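Local atomic coordinates of SidF, inhibitor of growth family, member 3 (Legionella pneumophila subsp. pneumophila, PDB entry 4FYE), a protein that dephosphorylates phosphoinositides, probably removing the 3-phosphate from phosphatidylinositol 3,4,5-trisphosphate. Residues T253-S256 against D257-T261. The protein carries 1 engineered substitution. Numbering follows the deposited sequence.
Sequences TRHS and DGTVT
His255 reaches diagonally across a tight beta hairpin to Thr261: its NE2 lies 2.6 Å from OG1 of Thr261, which meets the imidazole at its edge, in plane, in a nearly straight hydrogen bond (171°). The hairpin, which joins strands 247-254 and 260-268 at one side of a mixed sheet, has a type I turn from His255 to Gly258 with a G1 bulge. Gly258 N donates to His255 O at 2.6 Å, from above the carbonyl plane, while His255 N donates to Thr259 O at 2.7 Å. The positive phi of Gly258 (86°) is readily adopted by glycine and lets the chain rejoin the strand pairing. Beyond the turn, Arg254 and Val260 form a non-hydrogen-bonded pair, followed by Thr253 and Thr261, whose backbones exchange two hydrogen bonds.

With CG beside its own backbone N (chi1 -55°), the His255 side chain runs back along the hairpin; Glu198 OE2 binds ND1, so both ring nitrogens are engaged and the ring's rotation is fixed. The sheet face bearing Arg254 and Val260 turns to Leu17. Arg254 extends from CG to NE and carries its guanidinium toward the turn, where Gly258 CA sits 3.8 Å above the guanidinium plane, over its centre.

Asp257 forms an Asx turn, OD1 accepting from Thr259 N at 2.9 Å, on its anti side and out of the carboxylate plane. The same oxygen offers its syn lone pair to Thr259 OG1 at 2.7 Å, and that hydroxyl oxygen also rests 3.5 Å from His255 CD2.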
loop_
_atom_site.group_PDB
_atom_site.type_symbol
_atom_site.label_atom_id
_atom_site.label_comp_id
_atom_site.label_asym_id
_atom_site.label_seq_id
_atom_site.Cartn_x
_atom_site.Cartn_y
_atom_site.Cartn_z
ATOM N N THR A 253 6.112 -15.801 -9.135
ATOM C CA THR A 253 7.185 -16.715 -9.417
ATOM C C THR A 253 7.681 -16.548 -10.825
ATOM O O THR A 253 6.874 -16.276 -11.757
ATOM C CB THR A 253 6.953 -18.218 -9.015
ATOM O OG1 THR A 253 6.815 -19.056 -10.140
ATOM C CG2 THR A 253 5.890 -18.477 -8.088
ATOM N N ARG A 254 9.003 -16.676 -10.994
ATOM C CA ARG A 254 9.626 -16.663 -12.325
ATOM C C ARG A 254 10.001 -18.075 -12.798
ATOM O O ARG A 254 10.746 -18.804 -12.102
ATOM C CB ARG A 254 10.880 -15.794 -12.323
ATOM C CG ARG A 254 11.444 -15.523 -13.717
ATOM C CD ARG A 254 12.833 -14.977 -13.520
ATOM N NE ARG A 254 13.443 -14.369 -14.687
ATOM C CZ ARG A 254 14.386 -14.962 -15.396
ATOM N NH1 ARG A 254 14.755 -16.195 -15.080
ATOM N NH2 ARG A 254 14.936 -14.333 -16.428
ATOM N N HIS A 255 9.520 -18.465 -13.974
ATOM C CA HIS A 255 9.706 -19.867 -14.411
ATOM C C HIS A 255 11.050 -20.009 -15.052
ATOM O O HIS A 255 11.641 -18.986 -15.423
ATOM C CB HIS A 255 8.538 -20.349 -15.258
ATOM C CG HIS A 255 7.218 -20.181 -14.569
ATOM N ND1 HIS A 255 6.873 -20.916 -13.487
ATOM C CD2 HIS A 255 6.197 -19.253 -14.757
ATOM C CE1 HIS A 255 5.667 -20.505 -13.023
ATOM N NE2 HIS A 255 5.243 -19.508 -13.815
ATOM N N SER A 256 11.574 -21.240 -15.149
ATOM C CA SER A 256 12.955 -21.417 -15.625
ATOM C C SER A 256 13.175 -20.800 -17.001
ATOM O O SER A 256 14.258 -20.297 -17.274
ATOM C CB SER A 256 13.384 -22.878 -15.625
ATOM O OG SER A 256 12.362 -23.673 -16.162
ATOM N N ASP A 257 12.134 -20.788 -17.834
ATOM C CA ASP A 257 12.213 -20.148 -19.161
ATOM C C ASP A 257 12.102 -18.604 -19.086
ATOM O O ASP A 257 12.161 -17.917 -20.108
ATOM C CB ASP A 257 11.182 -20.764 -20.149
ATOM C CG ASP A 257 9.721 -20.486 -19.736
ATOM O OD1 ASP A 257 9.509 -19.659 -18.808
ATOM O OD2 ASP A 257 8.774 -21.085 -20.314
ATOM N N GLY A 258 11.911 -18.050 -17.885
ATOM C CA GLY A 258 11.799 -16.583 -17.752
ATOM C C GLY A 258 10.399 -15.995 -17.960
ATOM O O GLY A 258 10.239 -14.774 -18.057
ATOM N N THR A 259 9.378 -16.836 -17.996
ATOM C CA THR A 259 8.009 -16.317 -17.884
ATOM C C THR A 259 7.615 -16.139 -16.425
ATOM O O THR A 259 8.338 -16.534 -15.512
ATOM C CB THR A 259 6.979 -17.227 -18.578
ATOM O OG1 THR A 259 7.146 -18.572 -18.104
ATOM C CG2 THR A 259 7.179 -17.134 -20.088
ATOM N N VAL A 260 6.434 -15.597 -16.208
ATOM C CA VAL A 260 6.073 -15.202 -14.899
ATOM C C VAL A 260 4.655 -15.642 -14.596
ATOM O O VAL A 260 3.814 -15.592 -15.469
ATOM C CB VAL A 260 6.220 -13.684 -14.835
ATOM C CG1 VAL A 260 5.128 -13.058 -14.043
ATOM C CG2 VAL A 260 7.595 -13.337 -14.306
ATOM N N THR A 261 4.406 -16.107 -13.371
ATOM C CA THR A 261 3.041 -16.153 -12.851
ATOM C C THR A 261 2.989 -15.156 -11.672
ATOM O O THR A 261 3.873 -15.148 -10.807
ATOM C CB THR A 261 2.716 -17.584 -12.380
ATOM O OG1 THR A 261 2.868 -18.469 -13.498
ATOM C CG2 THR A 261 1.311 -17.719 -11.830
#